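Local coordinates for protein monovalent Na+/H+ antiporter subunit A (Dietzia sp. DQ12-45-1b, PDB 7D3U) that is a subunit of the Mrp complex, a membrane assembly that probably exchanges sodium ions for protons, at residues 602-616 and 628-642. Numbering follows the deposited sequence.
Sequences DWIVVVLLVVGTAAM and NVGIVGFAMALWFFT. With LMT (dodecyl-beta-D-maltoside), chain C; LMT (dodecyl-beta-D-maltoside), chain S.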
ATOM      1  N   ASP B 602     -32.392  11.004 -25.464  1.00 83.20           N
ATOM      2  CA  ASP B 602     -31.573  10.412 -24.418  1.00 83.20           C
ATOM      3  C   ASP B 602     -31.610   8.895 -24.454  1.00 83.20           C
ATOM      4  O   ASP B 602     -30.591   8.244 -24.200  1.00 83.20           O
ATOM      5  CB  ASP B 602     -32.068  10.935 -23.067  1.00 83.20           C
ATOM      6  CG  ASP B 602     -31.735  12.382 -22.850  1.00 83.20           C
ATOM      7  OD1 ASP B 602     -30.889  12.909 -23.596  1.00 83.20           O
ATOM      8  OD2 ASP B 602     -32.347  13.004 -21.960  1.00 83.20           O
ATOM      9  N   TRP B 603     -32.762   8.313 -24.785  1.00 83.84           N
ATOM     10  CA  TRP B 603     -32.843   6.866 -24.908  1.00 83.84           C
ATOM     11  C   TRP B 603     -32.079   6.368 -26.126  1.00 83.84           C
ATOM     12  O   TRP B 603     -31.605   5.232 -26.128  1.00 83.84           O
ATOM     13  CB  TRP B 603     -34.305   6.433 -24.966  1.00 83.84           C
ATOM     14  CG  TRP B 603     -35.074   6.856 -23.758  1.00 83.84           C
ATOM     15  CD1 TRP B 603     -35.909   7.925 -23.651  1.00 83.84           C
ATOM     16  CD2 TRP B 603     -35.066   6.224 -22.475  1.00 83.84           C
ATOM     17  NE1 TRP B 603     -36.429   7.996 -22.383  1.00 83.84           N
ATOM     18  CE2 TRP B 603     -35.925   6.961 -21.641  1.00 83.84           C
ATOM     19  CE3 TRP B 603     -34.417   5.103 -21.952  1.00 83.84           C
ATOM     20  CZ2 TRP B 603     -36.156   6.613 -20.315  1.00 83.84           C
ATOM     21  CZ3 TRP B 603     -34.646   4.760 -20.636  1.00 83.84           C
ATOM     22  CH2 TRP B 603     -35.507   5.512 -19.831  1.00 83.84           C
ATOM     23  N   ILE B 604     -31.911   7.208 -27.148  1.00 81.83           N
ATOM     24  CA  ILE B 604     -31.145   6.785 -28.316  1.00 81.83           C
ATOM     25  C   ILE B 604     -29.669   6.635 -27.966  1.00 81.83           C
ATOM     26  O   ILE B 604     -29.027   5.644 -28.338  1.00 81.83           O
ATOM     27  CB  ILE B 604     -31.380   7.754 -29.492  1.00 81.83           C
ATOM     28  CG1 ILE B 604     -30.937   9.181 -29.156  1.00 81.83           C
ATOM     29  CG2 ILE B 604     -32.842   7.752 -29.889  1.00 81.83           C
ATOM     30  CD1 ILE B 604     -29.572   9.556 -29.691  1.00 81.83           C
ATOM     31  N   VAL B 605     -29.112   7.582 -27.208  1.00 77.05           N
ATOM     32  CA  VAL B 605     -27.713   7.453 -26.823  1.00 77.05           C
ATOM     33  C   VAL B 605     -27.559   6.389 -25.747  1.00 77.05           C
ATOM     34  O   VAL B 605     -26.537   5.697 -25.694  1.00 77.05           O
ATOM     35  CB  VAL B 605     -27.135   8.812 -26.382  1.00 77.05           C
ATOM     36  CG1 VAL B 605     -28.008   9.461 -25.337  1.00 77.05           C
ATOM     37  CG2 VAL B 605     -25.716   8.651 -25.869  1.00 77.05           C
ATOM     38  N   VAL B 606     -28.576   6.200 -24.901  1.00 75.52           N
ATOM     39  CA  VAL B 606     -28.530   5.092 -23.949  1.00 75.52           C
ATOM     40  C   VAL B 606     -28.486   3.757 -24.683  1.00 75.52           C
ATOM     41  O   VAL B 606     -27.719   2.856 -24.319  1.00 75.52           O
ATOM     42  CB  VAL B 606     -29.723   5.169 -22.979  1.00 75.52           C
ATOM     43  CG1 VAL B 606     -30.031   3.799 -22.405  1.00 75.52           C
ATOM     44  CG2 VAL B 606     -29.423   6.149 -21.869  1.00 75.52           C
ATOM     45  N   VAL B 607     -29.289   3.614 -25.740  1.00 74.18           N
ATOM     46  CA  VAL B 607     -29.309   2.372 -26.504  1.00 74.18           C
ATOM     47  C   VAL B 607     -27.984   2.166 -27.221  1.00 74.18           C
ATOM     48  O   VAL B 607     -27.448   1.052 -27.252  1.00 74.18           O
ATOM     49  CB  VAL B 607     -30.493   2.373 -27.488  1.00 74.18           C
ATOM     50  CG1 VAL B 607     -30.214   1.455 -28.666  1.00 74.18           C
ATOM     51  CG2 VAL B 607     -31.766   1.954 -26.778  1.00 74.18           C
ATOM     52  N   LEU B 608     -27.430   3.229 -27.806  1.00 74.45           N
ATOM     53  CA  LEU B 608     -26.142   3.098 -28.478  1.00 74.45           C
ATOM     54  C   LEU B 608     -25.039   2.721 -27.497  1.00 74.45           C
ATOM     55  O   LEU B 608     -24.171   1.901 -27.814  1.00 74.45           O
ATOM     56  CB  LEU B 608     -25.797   4.391 -29.212  1.00 74.45           C
ATOM     57  CG  LEU B 608     -26.556   4.562 -30.524  1.00 74.45           C
ATOM     58  CD1 LEU B 608     -26.213   5.885 -31.162  1.00 74.45           C
ATOM     59  CD2 LEU B 608     -26.240   3.416 -31.463  1.00 74.45           C
ATOM     60  N   LEU B 609     -25.072   3.284 -26.287  1.00 72.66           N
ATOM     61  CA  LEU B 609     -24.059   2.947 -25.293  1.00 72.66           C
ATOM     62  C   LEU B 609     -24.213   1.512 -24.812  1.00 72.66           C
ATOM     63  O   LEU B 609     -23.217   0.802 -24.635  1.00 72.66           O
ATOM     64  CB  LEU B 609     -24.138   3.916 -24.117  1.00 72.66           C
ATOM     65  CG  LEU B 609     -22.981   3.843 -23.124  1.00 72.66           C
ATOM     66  CD1 LEU B 609     -21.667   4.100 -23.831  1.00 72.66           C
ATOM     67  CD2 LEU B 609     -23.190   4.837 -22.003  1.00 72.66           C
ATOM     68  N   VAL B 610     -25.453   1.066 -24.597  1.00 72.09           N
ATOM     69  CA  VAL B 610     -25.686  -0.316 -24.189  1.00 72.09           C
ATOM     70  C   VAL B 610     -25.205  -1.275 -25.267  1.00 72.09           C
ATOM     71  O   VAL B 610     -24.563  -2.291 -24.977  1.00 72.09           O
ATOM     72  CB  VAL B 610     -27.175  -0.531 -23.866  1.00 72.09           C
ATOM     73  CG1 VAL B 610     -27.510  -2.011 -23.836  1.00 72.09           C
ATOM     74  CG2 VAL B 610     -27.529   0.129 -22.548  1.00 72.09           C
ATOM     75  N   VAL B 611     -25.498  -0.960 -26.530  1.00 73.58           N
ATOM     76  CA  VAL B 611     -25.096  -1.830 -27.628  1.00 73.58           C
ATOM     77  C   VAL B 611     -23.578  -1.874 -27.749  1.00 73.58           C
ATOM     78  O   VAL B 611     -22.990  -2.945 -27.935  1.00 73.58           O
ATOM     79  CB  VAL B 611     -25.768  -1.368 -28.933  1.00 73.58           C
ATOM     80  CG1 VAL B 611     -24.951  -1.784 -30.127  1.00 73.58           C
ATOM     81  CG2 VAL B 611     -27.170  -1.935 -29.031  1.00 73.58           C
ATOM     82  N   GLY B 612     -22.917  -0.721 -27.629  1.00 74.04           N
ATOM     83  CA  GLY B 612     -21.463  -0.709 -27.677  1.00 74.04           C
ATOM     84  C   GLY B 612     -20.834  -1.487 -26.537  1.00 74.04           C
ATOM     85  O   GLY B 612     -19.884  -2.246 -26.741  1.00 74.04           O
ATOM     86  N   THR B 613     -21.369  -1.327 -25.325  1.00 72.92           N
ATOM     87  CA  THR B 613     -20.827  -2.047 -24.177  1.00 72.92           C
ATOM     88  C   THR B 613     -21.029  -3.551 -24.320  1.00 72.92           C
ATOM     89  O   THR B 613     -20.128  -4.336 -24.003  1.00 72.92           O
ATOM     90  CB  THR B 613     -21.474  -1.539 -22.891  1.00 72.92           C
ATOM     91  OG1 THR B 613     -21.219  -0.137 -22.750  1.00 72.92           O
ATOM     92  CG2 THR B 613     -20.915  -2.270 -21.685  1.00 72.92           C
ATOM     93  N   ALA B 614     -22.199  -3.972 -24.803  1.00 72.63           N
ATOM     94  CA  ALA B 614     -22.433  -5.397 -25.004  1.00 72.63           C
ATOM     95  C   ALA B 614     -21.520  -5.956 -26.086  1.00 72.63           C
ATOM     96  O   ALA B 614     -20.948  -7.041 -25.924  1.00 72.63           O
ATOM     97  CB  ALA B 614     -23.898  -5.644 -25.356  1.00 72.63           C
ATOM     98  N   ALA B 615     -21.356  -5.223 -27.189  1.00 73.52           N
ATOM     99  CA  ALA B 615     -20.466  -5.680 -28.248  1.00 73.52           C
ATOM    100  C   ALA B 615     -19.020  -5.724 -27.781  1.00 73.52           C
ATOM    101  O   ALA B 615     -18.226  -6.511 -28.303  1.00 73.52           O
ATOM    102  CB  ALA B 615     -20.602  -4.778 -29.473  1.00 73.52           C
ATOM    103  N   MET B 616     -18.656  -4.888 -26.807  1.00 75.15           N
ATOM    104  CA  MET B 616     -17.301  -4.943 -26.272  1.00 75.15           C
ATOM    105  C   MET B 616     -17.120  -6.121 -25.327  1.00 75.15           C
ATOM    106  O   MET B 616     -16.080  -6.788 -25.357  1.00 75.15           O
ATOM    107  CB  MET B 616     -16.958  -3.642 -25.551  1.00 75.15           C
ATOM    108  CG  MET B 616     -15.558  -3.629 -24.963  1.00 75.15           C
ATOM    109  SD  MET B 616     -15.227  -2.165 -23.971  1.00 75.15           S
ATOM    110  CE  MET B 616     -15.960  -0.906 -25.003  1.00 75.15           C
ATOM    111  N   ASN B 628     -15.177  -1.342 -30.589  1.00 75.22           N
ATOM    112  CA  ASN B 628     -16.240  -1.048 -29.638  1.00 75.22           C
ATOM    113  C   ASN B 628     -15.789  -0.051 -28.580  1.00 75.22           C
ATOM    114  O   ASN B 628     -16.615   0.688 -28.045  1.00 75.22           O
ATOM    115  CB  ASN B 628     -16.729  -2.339 -28.990  1.00 75.22           C
ATOM    116  CG  ASN B 628     -17.549  -3.183 -29.935  1.00 75.22           C
ATOM    117  OD1 ASN B 628     -17.375  -4.397 -30.014  1.00 75.22           O
ATOM    118  ND2 ASN B 628     -18.450  -2.540 -30.668  1.00 75.22           N
ATOM    119  N   VAL B 629     -14.491  -0.002 -28.279  1.00 75.67           N
ATOM    120  CA  VAL B 629     -13.987   1.023 -27.370  1.00 75.67           C
ATOM    121  C   VAL B 629     -14.118   2.399 -28.003  1.00 75.67           C
ATOM    122  O   VAL B 629     -14.555   3.358 -27.356  1.00 75.67           O
ATOM    123  CB  VAL B 629     -12.532   0.720 -26.972  1.00 75.67           C
ATOM    124  CG1 VAL B 629     -11.793   2.003 -26.626  1.00 75.67           C
ATOM    125  CG2 VAL B 629     -12.504  -0.235 -25.804  1.00 75.67           C
ATOM    126  N   GLY B 630     -13.745   2.518 -29.276  1.00 75.28           N
ATOM    127  CA  GLY B 630     -13.964   3.770 -29.983  1.00 75.28           C
ATOM    128  C   GLY B 630     -15.432   4.147 -30.046  1.00 75.28           C
ATOM    129  O   GLY B 630     -15.792   5.321 -29.912  1.00 75.28           O
ATOM    130  N   ILE B 631     -16.302   3.155 -30.227  1.00 75.45           N
ATOM    131  CA  ILE B 631     -17.732   3.431 -30.314  1.00 75.45           C
ATOM    132  C   ILE B 631     -18.279   3.882 -28.966  1.00 75.45           C
ATOM    133  O   ILE B 631     -19.106   4.798 -28.893  1.00 75.45           O
ATOM    134  CB  ILE B 631     -18.475   2.197 -30.845  1.00 75.45           C
ATOM    135  CG1 ILE B 631     -18.299   2.103 -32.355  1.00 75.45           C
ATOM    136  CG2 ILE B 631     -19.951   2.253 -30.483  1.00 75.45           C
ATOM    137  CD1 ILE B 631     -18.936   0.898 -32.935  1.00 75.45           C
ATOM    138  N   VAL B 632     -17.835   3.253 -27.879  1.00 73.27           N
ATOM    139  CA  VAL B 632     -18.271   3.669 -26.552  1.00 73.27           C
ATOM    140  C   VAL B 632     -17.739   5.059 -26.232  1.00 73.27           C
ATOM    141  O   VAL B 632     -18.423   5.865 -25.594  1.00 73.27           O
ATOM    142  CB  VAL B 632     -17.846   2.629 -25.500  1.00 73.27           C
ATOM    143  CG1 VAL B 632     -17.956   3.202 -24.100  1.00 73.27           C
ATOM    144  CG2 VAL B 632     -18.704   1.387 -25.624  1.00 73.27           C
ATOM    145  N   GLY B 633     -16.525   5.372 -26.683  1.00 74.06           N
ATOM    146  CA  GLY B 633     -16.016   6.724 -26.517  1.00 74.06           C
ATOM    147  C   GLY B 633     -16.850   7.749 -27.259  1.00 74.06           C
ATOM    148  O   GLY B 633     -17.153   8.822 -26.729  1.00 74.06           O
ATOM    149  N   PHE B 634     -17.250   7.429 -28.491  1.00 74.39           N
ATOM    150  CA  PHE B 634     -18.106   8.339 -29.244  1.00 74.39           C
ATOM    151  C   PHE B 634     -19.472   8.488 -28.585  1.00 74.39           C
ATOM    152  O   PHE B 634     -20.029   9.590 -28.538  1.00 74.39           O
ATOM    153  CB  PHE B 634     -18.261   7.848 -30.680  1.00 74.39           C
ATOM    154  CG  PHE B 634     -17.375   8.554 -31.656  1.00 74.39           C
ATOM    155  CD1 PHE B 634     -16.076   8.131 -31.860  1.00 74.39           C
ATOM    156  CD2 PHE B 634     -17.839   9.642 -32.367  1.00 74.39           C
ATOM    157  CE1 PHE B 634     -15.259   8.778 -32.758  1.00 74.39           C
ATOM    158  CE2 PHE B 634     -17.026  10.293 -33.267  1.00 74.39           C
ATOM    159  CZ  PHE B 634     -15.735   9.861 -33.462  1.00 74.39           C
ATOM    160  N   ALA B 635     -20.026   7.388 -28.071  1.00 73.08           N
ATOM    161  CA  ALA B 635     -21.316   7.459 -27.399  1.00 73.08           C
ATOM    162  C   ALA B 635     -21.227   8.254 -26.106  1.00 73.08           C
ATOM    163  O   ALA B 635     -22.165   8.973 -25.758  1.00 73.08           O
ATOM    164  CB  ALA B 635     -21.846   6.054 -27.122  1.00 73.08           C
ATOM    165  N   MET B 636     -20.102   8.166 -25.397  1.00 73.93           N
ATOM    166  CA  MET B 636     -19.929   8.967 -24.192  1.00 73.93           C
ATOM    167  C   MET B 636     -19.721  10.436 -24.527  1.00 73.93           C
ATOM    168  O   MET B 636     -20.142  11.310 -23.765  1.00 73.93           O
ATOM    169  CB  MET B 636     -18.756   8.437 -23.374  1.00 73.93           C
ATOM    170  CG  MET B 636     -19.048   7.130 -22.673  1.00 73.93           C
ATOM    171  SD  MET B 636     -19.968   7.389 -21.153  1.00 73.93           S
ATOM    172  CE  MET B 636     -18.838   8.467 -20.286  1.00 73.93           C
ATOM    173  N   ALA B 637     -19.079  10.731 -25.658  1.00 72.69           N
ATOM    174  CA  ALA B 637     -18.987  12.118 -26.099  1.00 72.69           C
ATOM    175  C   ALA B 637     -20.362  12.671 -26.448  1.00 72.69           C
ATOM    176  O   ALA B 637     -20.694  13.806 -26.084  1.00 72.69           O
ATOM    177  CB  ALA B 637     -18.046  12.228 -27.293  1.00 72.69           C
ATOM    178  N   LEU B 638     -21.174  11.883 -27.155  1.00 72.85           N
ATOM    179  CA  LEU B 638     -22.551  12.284 -27.424  1.00 72.85           C
ATOM    180  C   LEU B 638     -23.342  12.449 -26.131  1.00 72.85           C
ATOM    181  O   LEU B 638     -24.199  13.333 -26.035  1.00 72.85           O
ATOM    182  CB  LEU B 638     -23.221  11.258 -28.335  1.00 72.85           C
ATOM    183  CG  LEU B 638     -24.707  11.432 -28.636  1.00 72.85           C
ATOM    184  CD1 LEU B 638     -24.971  12.790 -29.249  1.00 72.85           C
ATOM    185  CD2 LEU B 638     -25.188  10.328 -29.558  1.00 72.85           C
ATOM    186  N   TRP B 639     -23.061  11.614 -25.133  1.00 72.16           N
ATOM    187  CA  TRP B 639     -23.693  11.751 -23.827  1.00 72.16           C
ATOM    188  C   TRP B 639     -23.332  13.082 -23.183  1.00 72.16           C
ATOM    189  O   TRP B 639     -24.210  13.837 -22.749  1.00 72.16           O
ATOM    190  CB  TRP B 639     -23.265  10.592 -22.927  1.00 72.16           C
ATOM    191  CG  TRP B 639     -24.378   9.756 -22.387  1.00 72.16           C
ATOM    192  CD1 TRP B 639     -24.414   8.396 -22.325  1.00 72.16           C
ATOM    193  CD2 TRP B 639     -25.601  10.215 -21.798  1.00 72.16           C
ATOM    194  NE1 TRP B 639     -25.586   7.977 -21.754  1.00 72.16           N
ATOM    195  CE2 TRP B 639     -26.332   9.074 -21.420  1.00 72.16           C
ATOM    196  CE3 TRP B 639     -26.151  11.477 -21.562  1.00 72.16           C
ATOM    197  CZ2 TRP B 639     -27.582   9.158 -20.821  1.00 72.16           C
ATOM    198  CZ3 TRP B 639     -27.388  11.556 -20.968  1.00 72.16           C
ATOM    199  CH2 TRP B 639     -28.090  10.404 -20.602  1.00 72.16           C
ATOM    200  N   PHE B 640     -22.035  13.379 -23.102  1.00 71.69           N
ATOM    201  CA  PHE B 640     -21.587  14.628 -22.498  1.00 71.69           C
ATOM    202  C   PHE B 640     -22.117  15.837 -23.250  1.00 71.69           C
ATOM    203  O   PHE B 640     -22.371  16.882 -22.643  1.00 71.69           O
ATOM    204  CB  PHE B 640     -20.061  14.676 -22.450  1.00 71.69           C
ATOM    205  CG  PHE B 640     -19.455  13.710 -21.482  1.00 71.69           C
ATOM    206  CD1 PHE B 640     -20.066  13.446 -20.275  1.00 71.69           C
ATOM    207  CD2 PHE B 640     -18.269  13.071 -21.779  1.00 71.69           C
ATOM    208  CE1 PHE B 640     -19.508  12.558 -19.384  1.00 71.69           C
ATOM    209  CE2 PHE B 640     -17.706  12.184 -20.891  1.00 71.69           C
ATOM    210  CZ  PHE B 640     -18.327  11.928 -19.693  1.00 71.69           C
ATOM    211  N   PHE B 641     -22.292  15.720 -24.566  1.00 74.52           N
ATOM    212  CA  PHE B 641     -22.812  16.846 -25.331  1.00 74.52           C
ATOM    213  C   PHE B 641     -24.321  16.988 -25.177  1.00 74.52           C
ATOM    214  O   PHE B 641     -24.845  18.102 -25.268  1.00 74.52           O
ATOM    215  CB  PHE B 641     -22.444  16.700 -26.805  1.00 74.52           C
ATOM    216  CG  PHE B 641     -23.035  17.759 -27.680  1.00 74.52           C
ATOM    217  CD1 PHE B 641     -22.752  19.093 -27.458  1.00 74.52           C
ATOM    218  CD2 PHE B 641     -23.875  17.423 -28.723  1.00 74.52           C
ATOM    219  CE1 PHE B 641     -23.295  20.071 -28.260  1.00 74.52           C
ATOM    220  CE2 PHE B 641     -24.419  18.396 -29.528  1.00 74.52           C
ATOM    221  CZ  PHE B 641     -24.130  19.722 -29.296  1.00 74.52           C
ATOM    222  N   THR B 642     -25.030  15.882 -24.944  1.00 75.37           N
ATOM    223  CA  THR B 642     -26.466  15.970 -24.701  1.00 75.37           C
ATOM    224  C   THR B 642     -26.753  16.634 -23.361  1.00 75.37           C
ATOM    225  O   THR B 642     -27.717  17.399 -23.233  1.00 75.37           O
ATOM    226  CB  THR B 642     -27.094  14.580 -24.755  1.00 75.37           C
ATOM    227  OG1 THR B 642     -26.712  13.931 -25.973  1.00 75.37           O
ATOM    228  CG2 THR B 642     -28.606  14.679 -24.703  1.00 75.37           C
TER
HETATM  229  C1  LMT C1211     -39.220   9.476 -15.136  1.00 86.88           C
HETATM  230  C2  LMT C1211     -39.503   8.211 -15.889  1.00 86.88           C
HETATM  231  C3  LMT C1211     -40.057   8.364 -17.268  1.00 86.88           C
HETATM  232  C4  LMT C1211     -40.595   7.021 -17.688  1.00 86.88           C
HETATM  233  C5  LMT C1211     -41.106   7.079 -19.087  1.00 86.88           C
HETATM  234  C6  LMT C1211     -40.014   6.923 -20.092  1.00 86.88           C
HETATM  235  C7  LMT C1211     -40.267   5.708 -20.935  1.00 86.88           C
HETATM  236  C8  LMT C1211     -39.228   5.637 -21.997  1.00 86.88           C
HETATM  237  C9  LMT C1211     -39.142   4.318 -22.690  1.00 86.88           C
HETATM  238  C10 LMT C1211     -37.827   4.282 -23.417  1.00 86.88           C
HETATM  239  C11 LMT C1211     -37.795   3.200 -24.447  1.00 86.88           C
HETATM  240  C12 LMT C1211     -36.495   3.175 -25.179  1.00 86.88           C
HETATM  241  C1B LMT S1202     -38.969  16.082 -20.358  1.00 95.19           C
HETATM  242  C2B LMT S1202     -39.736  17.006 -19.386  1.00 95.19           C
HETATM  243  C3B LMT S1202     -40.591  18.028 -20.158  1.00 95.19           C
HETATM  244  C4B LMT S1202     -39.729  18.765 -21.206  1.00 95.19           C
HETATM  245  C5B LMT S1202     -39.086  17.685 -22.085  1.00 95.19           C
HETATM  246  C6B LMT S1202     -38.280  18.331 -23.205  1.00 95.19           C
HETATM  247  O1B LMT S1202     -39.859  15.187 -20.945  1.00 95.19           O
HETATM  248  O2B LMT S1202     -40.527  16.205 -18.607  1.00 95.19           O
HETATM  249  O3B LMT S1202     -41.239  18.891 -19.315  1.00 95.19           O
HETATM  250  O4' LMT S1202     -40.507  19.586 -21.985  1.00 95.19           O
HETATM  251  O5B LMT S1202     -38.283  16.810 -21.333  1.00 95.19           O
HETATM  252  O6B LMT S1202     -38.120  17.444 -24.240  1.00 95.19           O
HETATM  253  C1' LMT S1202     -39.952  11.467 -22.748  1.00 95.19           C
HETATM  254  C2' LMT S1202     -39.103  11.533 -21.462  1.00 95.19           C
HETATM  255  C3' LMT S1202     -39.390  12.849 -20.683  1.00 95.19           C
HETATM  256  C4' LMT S1202     -39.318  14.071 -21.617  1.00 95.19           C
HETATM  257  C5' LMT S1202     -40.251  13.722 -22.793  1.00 95.19           C
HETATM  258  C6' LMT S1202     -40.533  14.855 -23.741  1.00 95.19           C
HETATM  259  O1' LMT S1202     -39.558  10.426 -23.536  1.00 95.19           O
HETATM  260  O2' LMT S1202     -39.443  10.469 -20.665  1.00 95.19           O
HETATM  261  O3' LMT S1202     -38.513  12.996 -19.650  1.00 95.19           O
HETATM  262  O5' LMT S1202     -39.730  12.639 -23.503  1.00 95.19           O
HETATM  263  O6' LMT S1202     -41.452  14.375 -24.638  1.00 95.19           O
HETATM  264  C1  LMT S1202     -40.342  10.257 -24.695  1.00 95.19           C
HETATM  265  C2  LMT S1202     -40.051   8.863 -25.158  1.00 95.19           C
HETATM  266  C3  LMT S1202     -38.803   8.675 -25.954  1.00 95.19           C
HETATM  267  C4  LMT S1202     -38.930   7.366 -26.683  1.00 95.19           C
HETATM  268  C5  LMT S1202     -38.128   7.395 -27.940  1.00 95.19           C
HETATM  269  C6  LMT S1202     -36.703   7.028 -27.706  1.00 95.19           C
HETATM  270  C7  LMT S1202     -36.476   5.596 -28.090  1.00 95.19           C
HETATM  271  C8  LMT S1202     -35.881   5.552 -29.454  1.00 95.19           C
HETATM  272  C9  LMT S1202     -35.319   4.221 -29.835  1.00 95.19           C
HETATM  273  C10 LMT S1202     -34.134   4.475 -30.720  1.00 95.19           C
HETATM  274  C11 LMT S1202     -33.526   3.200 -31.208  1.00 95.19           C
HETATM  275  C12 LMT S1202     -34.414   2.503 -32.180  1.00 95.19           C
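Val605 CG2 lies over one face of the Trp639 indole, a CH-pi contact 4.0 Å from the centroid of the five-membered ring. Leu609 CD2 meets the same ring at its edge, 3.8 Å from Trp639 CD1. Val606 CG2 touches Trp639 CZ2 at 3.7 Å. Trp603 faces away from helix 628-642 and packs against detergent. One dodecyl maltoside tail crosses one face of its ring, with C10 3.5 Å from Trp603 CD2, and a second tail runs past its CB. Replacing the indole by an alanine would probably take away the flat surface under the first tail and leave that tail less well held.

The helices run antiparallel at 160°, their axes coming within 8.7 Å. Leu609 is a knob among Val632, Ala635, Met636 and Trp639. With CG anti to the backbone N (chi1 -169°), its CD1 reaches Ala635 CB. Val632 is the reciprocal knob, among Leu609, Gly612, Thr613 and Met616. Its CG2 lies 3.7 Å from Gly612 C, against the bare backbone of the glycine. Thr613 OG1 is tied to Leu609 O at 2.9 Å.

This is an antiparallel pair of predicted transmembrane helices in the MbhD-like region. Asp602 OD2 forms a salt bridge with Arg50 of subunit C and accepts a bond from Arg599 N. Phe634 packs on helix 646-667 and meets Phe39 of subunit F. Subunit C also packs against Val629 and Met636.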